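Local coordinates for amidohydrolase 3 domain-containing protein (Pyrococcus horikoshii, PDB 3IGH), which is uncharacterised but, as a member of the amidohydrolase family, probably hydrolyses carbon-nitrogen bonds other than peptide bonds, at residues A[73-76]-A[77-81]; A[185-188]-A[189-193]; A[326-329]-A[330-333]. All coordinates share one frame; numbering follows the deposited sequence.

Contact 1: residues A[73-76]-A[77-81]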
loop_
_atom_site.group_PDB
_atom_site.type_symbol
_atom_site.label_atom_id
_atom_site.label_comp_id
_atom_site.label_asym_id
_atom_site.label_seq_id
_atom_site.Cartn_x
_atom_site.Cartn_y
_atom_site.Cartn_z
ATOM N N LEU A 73 -8.960 -21.912 2.170
ATOM C CA LEU A 73 -10.420 -21.982 2.201
ATOM C C LEU A 73 -10.963 -22.109 0.774
ATOM O O LEU A 73 -11.836 -22.932 0.507
ATOM C CB LEU A 73 -11.036 -20.769 2.910
ATOM C CG LEU A 73 -12.569 -20.621 2.862
ATOM C CD1 LEU A 73 -13.284 -21.854 3.415
ATOM C CD2 LEU A 73 -13.030 -19.340 3.604
ATOM N N GLY A 74 -10.438 -21.292 -0.129
ATOM C CA GLY A 74 -10.774 -21.377 -1.553
ATOM C C GLY A 74 -10.517 -22.761 -2.127
ATOM O O GLY A 74 -11.377 -23.298 -2.813
ATOM N N MET A 75 -9.351 -23.336 -1.812
ATOM C CA MET A 75 -8.980 -24.683 -2.275
ATOM C C MET A 75 -9.957 -25.725 -1.737
ATOM O O MET A 75 -10.438 -26.573 -2.496
ATOM C CB MET A 75 -7.531 -25.055 -1.890
ATOM C CG MET A 75 -7.213 -26.573 -2.050
ATOM S SD MET A 75 -5.486 -27.102 -2.230
ATOM C CE MET A 75 -5.090 -26.294 -3.779
ATOM N N SER A 76 -10.261 -25.629 -0.436
ATOM C CA SER A 76 -11.161 -26.565 0.249
ATOM C C SER A 76 -12.559 -26.566 -0.363
ATOM O O SER A 76 -13.195 -27.608 -0.468
ATOM C CB SER A 76 -11.243 -26.216 1.737
ATOM O OG SER A 76 -12.099 -27.100 2.441
ATOM N N LEU A 77 -13.031 -25.386 -0.755
ATOM C CA LEU A 77 -14.358 -25.250 -1.361
ATOM C C LEU A 77 -14.449 -25.872 -2.762
ATOM O O LEU A 77 -15.537 -26.204 -3.231
ATOM C CB LEU A 77 -14.798 -23.781 -1.391
ATOM C CG LEU A 77 -15.108 -23.146 -0.022
ATOM C CD1 LEU A 77 -15.051 -21.622 -0.094
ATOM C CD2 LEU A 77 -16.452 -23.617 0.543
ATOM N N GLU A 78 -13.298 -26.019 -3.412
ATOM C CA GLU A 78 -13.194 -26.591 -4.756
ATOM C C GLU A 78 -12.784 -28.057 -4.764
ATOM O O GLU A 78 -12.894 -28.731 -5.793
ATOM C CB GLU A 78 -12.196 -25.771 -5.579
ATOM C CG GLU A 78 -12.665 -24.333 -5.798
ATOM C CD GLU A 78 -14.009 -24.273 -6.517
ATOM O OE1 GLU A 78 -14.107 -24.843 -7.624
ATOM O OE2 GLU A 78 -14.962 -23.670 -5.976
ATOM N N MET A 79 -12.310 -28.538 -3.618
ATOM C CA MET A 79 -11.812 -29.909 -3.463
ATOM C C MET A 79 -12.935 -30.940 -3.576
ATOM O O MET A 79 -14.096 -30.643 -3.290
ATOM C CB MET A 79 -11.128 -30.080 -2.101
ATOM C CG MET A 79 -9.639 -29.832 -2.086
ATOM S SD MET A 79 -8.942 -30.130 -0.449
ATOM C CE MET A 79 -7.201 -30.154 -0.823
ATOM N N VAL A 80 -12.571 -32.151 -3.992
ATOM C CA VAL A 80 -13.483 -33.289 -3.959
ATOM C C VAL A 80 -13.562 -33.842 -2.533
ATOM O O VAL A 80 -12.542 -34.183 -1.918
ATOM C CB VAL A 80 -13.058 -34.408 -4.955
ATOM C CG1 VAL A 80 -14.066 -35.554 -4.949
ATOM C CG2 VAL A 80 -12.935 -33.850 -6.370
ATOM N N ASP A 81 -14.784 -33.924 -2.016
ATOM C CA ASP A 81 -15.042 -34.432 -0.675
ATOM C C ASP A 81 -15.163 -35.963 -0.721
ATOM O O ASP A 81 -16.122 -36.503 -1.279
ATOM C CB ASP A 81 -16.326 -33.787 -0.131
ATOM C CG ASP A 81 -16.552 -34.057 1.350
ATOM O OD1 ASP A 81 -15.816 -34.865 1.958
ATOM O OD2 ASP A 81 -17.481 -33.443 1.915
HETATM O O HOH W 1 -15.102 -29.339 -1.070
#

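Contact 2: residues A[185-188]-A[189-193]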
loop_
_atom_site.group_PDB
_atom_site.type_symbol
_atom_site.label_atom_id
_atom_site.label_comp_id
_atom_site.label_asym_id
_atom_site.label_seq_id
_atom_site.Cartn_x
_atom_site.Cartn_y
_atom_site.Cartn_z
ATOM N N ASP A 185 -4.351 -19.253 -10.076
ATOM C CA ASP A 185 -5.031 -20.213 -9.191
ATOM C C ASP A 185 -5.355 -19.581 -7.836
ATOM O O ASP A 185 -6.468 -19.733 -7.326
ATOM C CB ASP A 185 -4.179 -21.452 -8.948
ATOM C CG ASP A 185 -4.030 -22.311 -10.187
ATOM O OD1 ASP A 185 -4.929 -22.300 -11.053
ATOM O OD2 ASP A 185 -3.003 -22.992 -10.286
ATOM N N TYR A 186 -4.373 -18.883 -7.270
ATOM C CA TYR A 186 -4.551 -18.174 -5.999
ATOM C C TYR A 186 -5.612 -17.085 -6.094
ATOM O O TYR A 186 -6.410 -16.933 -5.169
ATOM C CB TYR A 186 -3.235 -17.588 -5.500
ATOM C CG TYR A 186 -2.332 -18.560 -4.770
ATOM C CD1 TYR A 186 -1.373 -19.307 -5.460
ATOM C CD2 TYR A 186 -2.423 -18.720 -3.387
ATOM C CE1 TYR A 186 -0.527 -20.190 -4.788
ATOM C CE2 TYR A 186 -1.592 -19.606 -2.706
ATOM C CZ TYR A 186 -0.651 -20.333 -3.417
ATOM O OH TYR A 186 0.180 -21.188 -2.755
ATOM N N VAL A 187 -5.638 -16.346 -7.206
ATOM C CA VAL A 187 -6.683 -15.331 -7.428
ATOM C C VAL A 187 -8.066 -16.007 -7.388
ATOM O O VAL A 187 -8.969 -15.540 -6.702
ATOM C CB VAL A 187 -6.471 -14.518 -8.757
ATOM C CG1 VAL A 187 -7.673 -13.642 -9.089
ATOM C CG2 VAL A 187 -5.218 -13.649 -8.670
ATOM N N TYR A 188 -8.193 -17.124 -8.101
ATOM C CA TYR A 188 -9.430 -17.903 -8.145
ATOM C C TYR A 188 -9.839 -18.404 -6.746
ATOM O O TYR A 188 -10.997 -18.257 -6.353
ATOM C CB TYR A 188 -9.270 -19.064 -9.134
ATOM C CG TYR A 188 -10.434 -20.032 -9.174
ATOM C CD1 TYR A 188 -11.546 -19.779 -9.971
ATOM C CD2 TYR A 188 -10.410 -21.212 -8.431
ATOM C CE1 TYR A 188 -12.617 -20.668 -10.013
ATOM C CE2 TYR A 188 -11.470 -22.104 -8.463
ATOM C CZ TYR A 188 -12.569 -21.828 -9.255
ATOM O OH TYR A 188 -13.615 -22.717 -9.291
ATOM N N TYR A 189 -8.884 -18.976 -6.006
ATOM C CA TYR A 189 -9.160 -19.488 -4.660
ATOM C C TYR A 189 -9.568 -18.389 -3.684
ATOM O O TYR A 189 -10.513 -18.560 -2.911
ATOM C CB TYR A 189 -7.963 -20.255 -4.104
ATOM C CG TYR A 189 -7.686 -21.574 -4.793
ATOM C CD1 TYR A 189 -8.726 -22.405 -5.209
ATOM C CD2 TYR A 189 -6.377 -22.002 -5.006
ATOM C CE1 TYR A 189 -8.467 -23.629 -5.830
ATOM C CE2 TYR A 189 -6.110 -23.215 -5.630
ATOM C CZ TYR A 189 -7.158 -24.018 -6.040
ATOM O OH TYR A 189 -6.890 -25.216 -6.657
ATOM N N ILE A 190 -8.874 -17.253 -3.736
ATOM C CA ILE A 190 -9.186 -16.136 -2.830
ATOM C C ILE A 190 -10.553 -15.533 -3.161
ATOM O O ILE A 190 -11.328 -15.203 -2.256
ATOM C CB ILE A 190 -8.059 -15.058 -2.811
ATOM C CG1 ILE A 190 -6.793 -15.643 -2.178
ATOM C CG2 ILE A 190 -8.494 -13.820 -2.005
ATOM C CD1 ILE A 190 -5.507 -14.894 -2.549
ATOM N N LYS A 191 -10.863 -15.408 -4.450
ATOM C CA LYS A 191 -12.197 -14.932 -4.860
ATOM C C LYS A 191 -13.299 -15.865 -4.347
ATOM O O LYS A 191 -14.312 -15.408 -3.827
ATOM C CB LYS A 191 -12.296 -14.776 -6.376
ATOM C CG LYS A 191 -11.593 -13.527 -6.914
ATOM C CD LYS A 191 -11.851 -13.313 -8.405
ATOM C CE LYS A 191 -13.102 -12.478 -8.637
ATOM N NZ LYS A 191 -13.229 -12.067 -10.062
ATOM N N ARG A 192 -13.095 -17.155 -4.465
ATOM C CA ARG A 192 -14.049 -18.091 -3.955
ATOM C C ARG A 192 -14.218 -17.992 -2.452
ATOM O O ARG A 192 -15.297 -17.964 -1.963
ATOM C CB ARG A 192 -13.745 -19.492 -4.418
ATOM C CG ARG A 192 -14.640 -20.538 -3.865
ATOM C CD ARG A 192 -15.653 -21.090 -4.856
ATOM N NE ARG A 192 -16.746 -21.792 -4.186
ATOM C CZ ARG A 192 -17.582 -21.210 -3.331
ATOM N NH1 ARG A 192 -17.459 -19.912 -3.069
ATOM N NH2 ARG A 192 -18.538 -21.914 -2.738
ATOM N N ALA A 193 -13.118 -17.921 -1.740
ATOM C CA ALA A 193 -13.152 -17.784 -0.287
ATOM C C ALA A 193 -13.848 -16.513 0.195
ATOM O O ALA A 193 -14.701 -16.580 1.082
ATOM C CB ALA A 193 -11.726 -17.870 0.294
#

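Contact 3: residues A[326-329]-A[330-333]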
loop_
_atom_site.group_PDB
_atom_site.type_symbol
_atom_site.label_atom_id
_atom_site.label_comp_id
_atom_site.label_asym_id
_atom_site.label_seq_id
_atom_site.Cartn_x
_atom_site.Cartn_y
_atom_site.Cartn_z
ATOM N N ASP A 326 8.237 -15.262 26.080
ATOM C CA ASP A 326 9.668 -14.911 26.169
ATOM C C ASP A 326 10.090 -13.998 25.013
ATOM O O ASP A 326 10.806 -13.014 25.224
ATOM C CB ASP A 326 10.551 -16.169 26.176
ATOM C CG ASP A 326 10.566 -16.889 27.526
ATOM O OD1 ASP A 326 10.015 -16.368 28.510
ATOM O OD2 ASP A 326 11.132 -18.000 27.595
ATOM N N VAL A 327 9.619 -14.315 23.803
ATOM C CA VAL A 327 9.913 -13.525 22.604
ATOM C C VAL A 327 9.365 -12.105 22.752
ATOM O O VAL A 327 10.090 -11.124 22.539
ATOM C CB VAL A 327 9.379 -14.217 21.316
ATOM C CG1 VAL A 327 9.620 -13.360 20.081
ATOM C CG2 VAL A 327 10.062 -15.563 21.134
ATOM N N PHE A 328 8.100 -11.996 23.162
ATOM C CA PHE A 328 7.466 -10.696 23.346
ATOM C C PHE A 328 8.060 -9.874 24.511
ATOM O O PHE A 328 8.159 -8.640 24.427
ATOM C CB PHE A 328 5.929 -10.843 23.441
ATOM C CG PHE A 328 5.278 -11.274 22.128
ATOM C CD1 PHE A 328 5.797 -10.862 20.904
ATOM C CD2 PHE A 328 4.135 -12.073 22.129
ATOM C CE1 PHE A 328 5.201 -11.244 19.698
ATOM C CE2 PHE A 328 3.532 -12.465 20.931
ATOM C CZ PHE A 328 4.057 -12.053 19.719
ATOM N N GLU A 329 8.502 -10.557 25.563
ATOM C CA GLU A 329 9.134 -9.875 26.682
ATOM C C GLU A 329 10.471 -9.263 26.265
ATOM O O GLU A 329 10.704 -8.078 26.511
ATOM C CB GLU A 329 9.335 -10.814 27.870
ATOM C CG GLU A 329 9.896 -10.110 29.097
ATOM C CD GLU A 329 10.676 -11.039 30.019
ATOM O OE1 GLU A 329 11.255 -10.529 30.998
ATOM O OE2 GLU A 329 10.716 -12.268 29.775
ATOM N N THR A 330 11.308 -10.053 25.588
ATOM C CA THR A 330 12.659 -9.659 25.174
ATOM C C THR A 330 12.654 -8.507 24.155
ATOM O O THR A 330 13.515 -7.625 24.172
ATOM C CB THR A 330 13.411 -10.890 24.590
ATOM O OG1 THR A 330 13.475 -11.927 25.578
ATOM C CG2 THR A 330 14.815 -10.544 24.154
ATOM N N THR A 331 11.682 -8.540 23.246
ATOM C CA THR A 331 11.609 -7.533 22.198
ATOM C C THR A 331 10.873 -6.290 22.689
ATOM O O THR A 331 10.905 -5.245 22.038
ATOM C CB THR A 331 10.939 -8.085 20.926
ATOM O OG1 THR A 331 9.645 -8.624 21.252
ATOM C CG2 THR A 331 11.804 -9.162 20.304
ATOM N N GLY A 332 10.221 -6.417 23.845
ATOM C CA GLY A 332 9.377 -5.369 24.401
ATOM C C GLY A 332 8.174 -5.035 23.539
ATOM O O GLY A 332 7.671 -3.921 23.592
ATOM N N PHE A 333 7.713 -5.994 22.738
ATOM C CA PHE A 333 6.584 -5.749 21.850
ATOM C C PHE A 333 5.355 -6.540 22.286
ATOM O O PHE A 333 5.417 -7.764 22.355
ATOM C CB PHE A 333 6.948 -6.063 20.389
ATOM C CG PHE A 333 5.775 -5.994 19.441
ATOM C CD1 PHE A 333 5.129 -4.784 19.203
ATOM C CD2 PHE A 333 5.322 -7.141 18.787
ATOM C CE1 PHE A 333 4.036 -4.711 18.339
ATOM C CE2 PHE A 333 4.239 -7.074 17.896
ATOM C CZ PHE A 333 3.591 -5.858 17.685
HETATM O O HOH W 2 12.297 -13.035 27.647
#

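Contact 1: residues A[73-76]-A[77-81]
Two apolar pairs, Leu73 with Leu77 and Met75 with Met79, lie along the C-terminal part of helix 70-78. Leu73 CD1 lies 3.9 Å from Leu77 CD1, and the two leucines pass each other at a slant. With CG anti to its carbonyl carbon (chi1 -69°), Leu77 folds back along the helix over the preceding turn, and its CG also rests against the carbonyl oxygen of Leu73. The methionines meet end to side: Met79 CE sits 3.8 Å from Met75 SD and equally close to Met75 CG. This holds for the conformer of Met75 described; the residue has a second, so the contact is less certain. Met79 runs out extended beyond CG, whereas Met75 in this conformer bends at its thioether.

The backbone bonds become less regular toward Glu78. Leu77 N donates to Leu73 O at 3.0 Å in a regular i to i-4 bond. One residue later the pattern tightens, since Glu78 N turns chiefly to Met75 O at 3.1 Å, approaching from above the carbonyl plane, and keeps only a weak bond to Gly74 O. Met79 N likewise makes a weak bond with Ser76 O. In the fold this is where helix 70-78, which follows strand 58-68 in the TIM-barrel-type amidohydrolase domain, hands over to the short strand 80-81 at the margin of a separate mixed sheet. There Val80 pairs through its backbone with Phe104 and Phe106 of strand 103-108, while Met75 and Met79 both touch Phe104.

A water bridges the end of the turn. Water 1 donates to Ser76 O at 2.6 Å and to Met79 O at 2.8 Å, joining the helical segment to the residue that leads into the strand.

Contact 2: residues A[185-188]-A[189-193]
Tyr188 and Tyr189, neighbours in sequence, make the main side-chain contact on this turn of helix 183-199. Their rings meet at a slant, with planes 63° apart and centroids 5.9 Å from each other; the nearest carbons are Tyr188 CD2 and Tyr189 CD1, at 3.8 Å. The two leave the backbone differently: Tyr188 has CG anti to its backbone N (chi1 174°), whereas Tyr189 has CG anti to its carbonyl carbon (chi1 -69°), which lays its ring back against the preceding turn. There Tyr189 CD2 comes to 3.2 Å from Asp185 O.

Regular alpha-helical hydrogen bonding runs beneath these side chains. Tyr189 N donates to Asp185 O at 2.9 Å, Ile190 N to Tyr186 O and Lys191 N to Val187 O at the same length, and Arg192 N to Tyr188 O at 3.0 Å, all close to straight. The aliphatic parts of Ile190 and Lys191 follow the same backward course as Tyr189: Ile190 CG1 packs 3.3 Å from Tyr186 O, and Lys191 CG stands at the same distance from Val187 O before its chain bends away.

The polar ends find their partners beyond this turn: Tyr188 OH and Arg192 NE both engage the carboxylate of Glu78, which would be expected to stabilise its negative charge. Asp185 forms a salt bridge with Arg101 while accepting from Thr182 N, and Tyr186 OH is hydrogen-bonded to Asn177 O and Asn211 ND2. Within the TIM-barrel-type domain the helix lies between two others: Tyr189, Arg192 and Ala193 pack on helix 70-78 through Met75, Leu77 and Leu73, while Tyr186, Val187 and Ile190 meet helix 212-223 at Ala217 and Leu221.

Contact 3: residues A[326-329]-A[330-333]
Phe328 and Phe333 touch at one ring corner, CE1 of the first to CD2 of the second at 4.2 Å, where helix 318-331 ends in a Schellman motif. Phe328 has CG anti to its carbonyl carbon (chi1 -68°), and its CB and ring also lie close to the carbonyl oxygen of Phe333, with CB at 3.3 Å. The backbone turn that permits this is made by Gly332, the C-prime residue, whose positive phi (63°) takes the chain out of the helix. Its N donates to Glu329 O at 3.2 Å from above the carbonyl plane, and Phe333 N closes the motif with a weak bond to Phe328 O.

In this barrel-type domain the helix belongs to the beta-alpha-beta unit of strand 310-315, helix 318-331 and strand 336-337. Phe328 touches Val311 and Ile313 of the first strand, and Val327 reaches both Ile313 and helix 294-305.

On the other flank of the turn, in one of the two conformers of Thr330, water 2 donates to Thr330 OG1 at 2.6 Å and to Glu329 OE2 at 2.8 Å. Thr330 there turns OG1 back along the helix, while the extended Glu329 chain brings its carboxylate round to the same water. That carboxylate also forms a salt bridge with Arg350, shared with Asp326, whose other oxygen pairs with Arg294; the arginines probably offset the two neighbouring negative charges.

Thr331 is oriented quite otherwise. Its hydroxyl lies at the edge of the Phe328 ring, near the ring plane. Setting OG1 between the backbone N and the carbonyl carbon (chi1 55°) brings it to 2.8 Å from Val327 O, which already accepts from Thr331 N at 3.1 Å; the two donors arrive from opposite faces of the Val327 carbonyl plane.

In the fold
Contacts 1 and 2 touch where helices 70-78 and 183-199 pack together, their centres 11 Å apart. Glu78 is the polar link: its OE1 lies 2.7 Å from Tyr188 OH, a probable hydrogen bond, and its OE2 makes a 3.1 Å salt bridge with Arg192 NE. Gly74 C also packs 3.6 Å from Tyr189 CD1. Contact 3 stands apart, its centre 38 Å from that of contact 1 and 36 Å from that of contact 2; contacts 1 and 3 lie on opposite sides of the chain's centre. Sulfate ions, probably from the crystallisation liquor, lie about 4 Å from the side chain of Leu77, about 5 Å from that of Tyr186 and, at a separate place, about 4 Å from that of Phe333.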